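Local coordinates for protein Non-ribosomal peptide synthetase (Methanobrevibacter ruminantium, PDB 6VTJ) that probably releases a carrier-bound peptide thioester by NAD(P)H-dependent reduction, as a thiolation-reductase di-domain of an archaeal non-ribosomal peptide synthetase, at residues Asp367-Ala370 with Lys371-Ala375; His387-Asn390 with Asn391-Ser395. All blocks are in the same frame, centred on the assembly; numbering follows the deposited sequence.

Contacts 1 and 2 follow each other along the chain in the reductase part of the protein, their centres about 14 Å apart. Contact 1 lies within helix 366-376; the chain then runs into strand 385-388 and on through the turn of contact 2 to the short strand 394-395. The two meet by packing alone, where Gly-372 C lies 4.1 Å from Cys-388 SG, so the bare backbone of the glycine is what faces the sulfur. Trp-469 and Pro-470 reach both. Neither contact lines the phosphopantetheine pocket: the side chains of Val-369 and Met-389 are each about 13 Å from the bound 4'-phosphopantetheine.

Contact 1 (Asp367-Ala370 with Lys371-Ala375); sequences DYVA and KGILA
Both Tyr-368 (chi1 -80°) and Lys-371 (chi1 -69°) turn CG away from their own carbonyl carbon, and the lysine then runs on extended, which sets the two side chains alongside each other, pointing the same way. The setting is one run of alpha helix, within helix 366-376 of the Rossmann-like reductase. Lys-371 lays CE over one face of the phenol ring and brings NZ 4.1 Å from the ring centroid of Tyr-368, an off-centre cation-pi contact displaced toward the hydroxyl end. Lysine suits this place because its extended chain is long enough to carry CE over the ring and NZ to the phenol; on the way, its CG passes 3.3 Å from Asp-367 O. With its stem and ammonium group gone, as in an alanine here, the tyrosine is likely to lose the cation and the CE methylene over that face. Asp-367 is spoken for by Tyr-325, whose backbone N its OD1 accepts. On the buried flank, small and branched apolar residues fit: Val-369 and Ile-373 rest against strand 313-322, while Ala-370 meets Glu-145 of helix 137-149. Beneath the side chains run regular i to i+4 bonds, among them Gly-372 N to Tyr-368 O at 2.9 Å and Leu-374 N to Ala-370 O at 3.0 Å. One turn apart, CG1 of Val-369 and CD1 of Ile-373 touch at 3.7 Å.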
ATOM      1  N   ASP A 367      -8.456 -11.084   6.282  1.00 27.78           N
ATOM      2  CA  ASP A 367      -9.631 -11.888   5.949  1.00 30.18           C
ATOM      3  C   ASP A 367     -10.887 -11.030   5.992  1.00 27.85           C
ATOM      4  O   ASP A 367     -11.775 -11.167   5.142  1.00 26.72           O
ATOM      5  CB  ASP A 367      -9.755 -13.129   6.864  1.00 24.63           C
ATOM      6  CG  ASP A 367      -9.447 -12.859   8.346  1.00 30.85           C
ATOM      7  OD1 ASP A 367      -8.976 -11.762   8.721  1.00 29.81           O
ATOM      8  OD2 ASP A 367      -9.656 -13.790   9.158  1.00 31.03           O
ATOM      9  N   TYR A 368     -10.934 -10.073   6.917  1.00 24.33           N
ATOM     10  CA  TYR A 368     -12.066  -9.166   6.937  1.00 24.69           C
ATOM     11  C   TYR A 368     -11.964  -8.084   5.863  1.00 26.51           C
ATOM     12  O   TYR A 368     -13.002  -7.656   5.348  1.00 24.35           O
ATOM     13  CB  TYR A 368     -12.232  -8.594   8.343  1.00 22.49           C
ATOM     14  CG  TYR A 368     -12.946  -9.596   9.213  1.00 28.57           C
ATOM     15  CD1 TYR A 368     -12.272 -10.698   9.725  1.00 29.03           C
ATOM     16  CD2 TYR A 368     -14.307  -9.468   9.494  1.00 31.19           C
ATOM     17  CE1 TYR A 368     -12.921 -11.625  10.499  1.00 31.73           C
ATOM     18  CE2 TYR A 368     -14.968 -10.401  10.271  1.00 33.28           C
ATOM     19  CZ  TYR A 368     -14.273 -11.474  10.766  1.00 35.89           C
ATOM     20  OH  TYR A 368     -14.926 -12.399  11.532  1.00 39.69           O
ATOM     21  N   VAL A 369     -10.750  -7.665   5.459  1.00 23.53           N
ATOM     22  CA  VAL A 369     -10.652  -6.786   4.293  1.00 21.41           C
ATOM     23  C   VAL A 369     -11.278  -7.460   3.085  1.00 23.70           C
ATOM     24  O   VAL A 369     -12.066  -6.849   2.352  1.00 23.86           O
ATOM     25  CB  VAL A 369      -9.196  -6.391   3.999  1.00 25.33           C
ATOM     26  CG1 VAL A 369      -9.144  -5.554   2.732  1.00 21.55           C
ATOM     27  CG2 VAL A 369      -8.610  -5.611   5.150  1.00 26.74           C
ATOM     28  N   ALA A 370     -10.943  -8.736   2.862  1.00 24.14           N
ATOM     29  CA  ALA A 370     -11.472  -9.426   1.681  1.00 29.63           C
ATOM     30  C   ALA A 370     -12.993  -9.607   1.762  1.00 27.28           C
ATOM     31  O   ALA A 370     -13.705  -9.411   0.758  1.00 27.38           O
ATOM     32  CB  ALA A 370     -10.772 -10.776   1.505  1.00 27.07           C
ATOM     33  N   LYS A 371     -13.508  -9.985   2.937  1.00 25.04           N
ATOM     34  CA  LYS A 371     -14.961 -10.037   3.112  1.00 29.93           C
ATOM     35  C   LYS A 371     -15.613  -8.694   2.799  1.00 25.29           C
ATOM     36  O   LYS A 371     -16.650  -8.639   2.131  1.00 27.82           O
ATOM     37  CB  LYS A 371     -15.322 -10.455   4.535  1.00 25.51           C
ATOM     38  CG  LYS A 371     -14.995 -11.888   4.888  1.00 32.71           C
ATOM     39  CD  LYS A 371     -15.595 -12.231   6.233  1.00 35.10           C
ATOM     40  CE  LYS A 371     -14.868 -13.378   6.906  1.00 48.22           C
ATOM     41  NZ  LYS A 371     -15.525 -13.702   8.214  1.00 47.98           N
ATOM     42  N   GLY A 372     -15.028  -7.601   3.283  1.00 22.71           N
ATOM     43  CA  GLY A 372     -15.612  -6.296   3.043  1.00 25.93           C
ATOM     44  C   GLY A 372     -15.539  -5.863   1.593  1.00 25.92           C
ATOM     45  O   GLY A 372     -16.425  -5.146   1.113  1.00 25.38           O
ATOM     46  N   ILE A 373     -14.490  -6.282   0.877  1.00 24.68           N
ATOM     47  CA  ILE A 373     -14.396  -5.975  -0.549  1.00 24.84           C
ATOM     48  C   ILE A 373     -15.505  -6.689  -1.299  1.00 25.32           C
ATOM     49  O   ILE A 373     -16.193  -6.103  -2.146  1.00 27.57           O
ATOM     50  CB  ILE A 373     -13.008  -6.351  -1.091  1.00 22.66           C
ATOM     51  CG1 ILE A 373     -11.994  -5.285  -0.677  1.00 23.84           C
ATOM     52  CG2 ILE A 373     -13.032  -6.509  -2.606  1.00 24.87           C
ATOM     53  CD1 ILE A 373     -10.567  -5.784  -0.712  1.00 23.34           C
ATOM     54  N   LEU A 374     -15.712  -7.963  -0.973  1.00 23.37           N
ATOM     55  CA  LEU A 374     -16.775  -8.709  -1.628  1.00 26.05           C
ATOM     56  C   LEU A 374     -18.145  -8.123  -1.315  1.00 24.74           C
ATOM     57  O   LEU A 374     -19.022  -8.100  -2.184  1.00 27.46           O
ATOM     58  CB  LEU A 374     -16.705 -10.176  -1.222  1.00 27.02           C
ATOM     59  CG  LEU A 374     -15.492 -10.893  -1.798  1.00 26.38           C
ATOM     60  CD1 LEU A 374     -15.597 -12.392  -1.522  1.00 31.69           C
ATOM     61  CD2 LEU A 374     -15.350 -10.623  -3.294  1.00 25.79           C
ATOM     62  N   ALA A 375     -18.358  -7.636  -0.084  1.00 26.24           N
ATOM     63  CA  ALA A 375     -19.665  -7.050   0.243  1.00 22.29           C
ATOM     64  C   ALA A 375     -19.873  -5.726  -0.474  1.00 23.95           C
ATOM     65  O   ALA A 375     -20.948  -5.469  -1.025  1.00 25.31           O
ATOM     66  CB  ALA A 375     -19.812  -6.856   1.758  1.00 21.44           C
TER

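Contact 2 (His387-Asn390 with Asn391-Ser395)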
ATOM      1  N   HIS A 387     -14.306   3.531   2.165  1.00 24.52           N
ATOM      2  CA  HIS A 387     -13.172   3.543   3.084  1.00 22.71           C
ATOM      3  C   HIS A 387     -13.233   2.262   3.913  1.00 26.97           C
ATOM      4  O   HIS A 387     -13.796   2.227   5.011  1.00 25.29           O
ATOM      5  CB  HIS A 387     -13.201   4.794   3.936  1.00 24.72           C
ATOM      6  CG  HIS A 387     -12.911   6.038   3.153  1.00 26.19           C
ATOM      7  ND1 HIS A 387     -12.952   7.301   3.702  1.00 26.69           N
ATOM      8  CD2 HIS A 387     -12.561   6.204   1.855  1.00 25.57           C
ATOM      9  CE1 HIS A 387     -12.644   8.190   2.776  1.00 25.47           C
ATOM     10  NE2 HIS A 387     -12.405   7.551   1.646  1.00 25.52           N
ATOM     11  N   CYS A 388     -12.641   1.199   3.373  1.00 25.06           N
ATOM     12  CA  CYS A 388     -12.830  -0.143   3.904  1.00 26.30           C
ATOM     13  C   CYS A 388     -11.647  -0.472   4.814  1.00 26.87           C
ATOM     14  O   CYS A 388     -10.667  -1.082   4.390  1.00 27.59           O
ATOM     15  CB  CYS A 388     -12.976  -1.131   2.754  1.00 21.00           C
ATOM     16  SG  CYS A 388     -13.350  -2.823   3.253  1.00 28.58           S
ATOM     17  N   MET A 389     -11.754  -0.069   6.077  1.00 25.77           N
ATOM     18  CA  MET A 389     -10.713  -0.281   7.064  1.00 24.32           C
ATOM     19  C   MET A 389     -11.342  -0.395   8.443  1.00 27.28           C
ATOM     20  O   MET A 389     -12.410   0.171   8.709  1.00 27.64           O
ATOM     21  CB  MET A 389      -9.670   0.848   7.048  1.00 29.10           C
ATOM     22  CG  MET A 389     -10.245   2.260   7.086  1.00 32.72           C
ATOM     23  SD  MET A 389      -9.033   3.482   6.487  1.00 40.01           S
ATOM     24  CE  MET A 389      -7.916   3.587   7.890  1.00 32.70           C
ATOM     25  N   ASN A 390     -10.654  -1.129   9.319  1.00 25.53           N
ATOM     26  CA  ASN A 390     -11.108  -1.376  10.681  1.00 24.55           C
ATOM     27  C   ASN A 390     -11.320  -0.076  11.450  1.00 26.11           C
ATOM     28  O   ASN A 390     -10.361   0.652  11.724  1.00 28.23           O
ATOM     29  CB  ASN A 390     -10.105  -2.269  11.401  1.00 24.76           C
ATOM     30  CG  ASN A 390     -10.701  -2.930  12.615  1.00 26.85           C
ATOM     31  OD1 ASN A 390     -11.477  -2.319  13.325  1.00 26.82           O
ATOM     32  ND2 ASN A 390     -10.355  -4.191  12.849  1.00 30.44           N
ATOM     33  N   ASN A 391     -12.567   0.237  11.792  1.00 24.02           N
ATOM     34  CA  ASN A 391     -12.863   1.513  12.421  1.00 28.73           C
ATOM     35  C   ASN A 391     -12.530   1.537  13.910  1.00 27.43           C
ATOM     36  O   ASN A 391     -12.548   2.614  14.513  1.00 26.92           O
ATOM     37  CB  ASN A 391     -14.334   1.899  12.192  1.00 28.16           C
ATOM     38  CG  ASN A 391     -15.306   0.900  12.786  1.00 28.14           C
ATOM     39  OD1 ASN A 391     -15.309  -0.273  12.426  1.00 28.54           O
ATOM     40  ND2 ASN A 391     -16.171   1.377  13.663  1.00 30.26           N
ATOM     41  N   HIS A 392     -12.190   0.401  14.511  1.00 25.24           N
ATOM     42  CA  HIS A 392     -11.780   0.371  15.921  1.00 29.61           C
ATOM     43  C   HIS A 392     -10.261   0.567  16.016  1.00 28.40           C
ATOM     44  O   HIS A 392      -9.484  -0.378  16.204  1.00 31.31           O
ATOM     45  CB  HIS A 392     -12.245  -0.934  16.565  1.00 27.06           C
ATOM     46  CG  HIS A 392     -13.705  -1.195  16.386  1.00 29.72           C
ATOM     47  ND1 HIS A 392     -14.193  -2.220  15.598  1.00 32.83           N
ATOM     48  CD2 HIS A 392     -14.790  -0.539  16.862  1.00 34.23           C
ATOM     49  CE1 HIS A 392     -15.514  -2.191  15.610  1.00 35.30           C
ATOM     50  NE2 HIS A 392     -15.901  -1.180  16.368  1.00 34.73           N
ATOM     51  N   TYR A 393      -9.837   1.827  15.885  1.00 25.25           N
ATOM     52  CA  TYR A 393      -8.415   2.163  15.893  1.00 29.76           C
ATOM     53  C   TYR A 393      -7.799   1.857  17.254  1.00 31.81           C
ATOM     54  O   TYR A 393      -8.442   2.017  18.296  1.00 29.32           O
ATOM     55  CB  TYR A 393      -8.182   3.643  15.592  1.00 29.30           C
ATOM     56  CG  TYR A 393      -8.650   4.148  14.241  1.00 30.86           C
ATOM     57  CD1 TYR A 393      -9.041   3.278  13.230  1.00 28.61           C
ATOM     58  CD2 TYR A 393      -8.701   5.512  13.987  1.00 37.70           C
ATOM     59  CE1 TYR A 393      -9.475   3.759  12.004  1.00 30.89           C
ATOM     60  CE2 TYR A 393      -9.124   6.006  12.772  1.00 39.59           C
ATOM     61  CZ  TYR A 393      -9.510   5.126  11.781  1.00 35.85           C
ATOM     62  OH  TYR A 393      -9.910   5.622  10.571  1.00 37.10           O
ATOM     63  N   ILE A 394      -6.539   1.414  17.230  1.00 23.51           N
ATOM     64  CA  ILE A 394      -5.746   1.209  18.429  1.00 27.61           C
ATOM     65  C   ILE A 394      -4.562   2.170  18.377  1.00 30.53           C
ATOM     66  O   ILE A 394      -4.296   2.807  17.357  1.00 27.94           O
ATOM     67  CB  ILE A 394      -5.274  -0.254  18.584  1.00 23.10           C
ATOM     68  CG1 ILE A 394      -4.405  -0.697  17.418  1.00 28.44           C
ATOM     69  CG2 ILE A 394      -6.449  -1.185  18.676  1.00 23.96           C
ATOM     70  CD1 ILE A 394      -3.849  -2.099  17.617  1.00 28.39           C
ATOM     71  N   SER A 395      -3.856   2.283  19.495  1.00 29.48           N
ATOM     72  CA  SER A 395      -2.649   3.097  19.533  1.00 27.35           C
ATOM     73  C   SER A 395      -1.430   2.202  19.679  1.00 25.76           C
ATOM     74  O   SER A 395      -1.541   0.990  19.844  1.00 28.61           O
ATOM     75  CB  SER A 395      -2.710   4.114  20.670  1.00 28.41           C
ATOM     76  OG  SER A 395      -2.434   3.473  21.891  1.00 28.64           O
TER
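This is a local turn contact in the short connection between strands 385-388 and 394-395 of the reductase sheet, held by an Asx turn, in which the side-chain carbonyl of Asn-390 reaches forward to the backbone N-H two residues on. Asn-390 OD1 accepts the backbone N of His-392 at 3.1 Å, with an N-H...O angle of 155° and the donor tilted 19° from the carbonyl plane. The side chain gets there with CG anti to the backbone N (chi1 -161°). Asparagine suits the place because its other end donates: ND2 bonds to Pro-470 O, so the buried amide is fixed from both ends. His-392 is the centre of an inverse gamma turn, and its ring takes Asn-391 OD1 over one face, 3.7 Å above the plane and toward the rim. After the turn, the ring of Tyr-393 meets Asn-390 O at its edge, in the ring plane, CE1 lying 3.2 Å from that oxygen. Met-389, an unbranched chain bent at chi3, crosses obliquely to bring CE 3.9 Å from Tyr-393 OH. Met-389 before the turn and Tyr-393 after it both touch Asp-362 of strand 360-365, with which strand 394-395 pairs antiparallel, while Ser-395 stands as N-cap of helix 396-403.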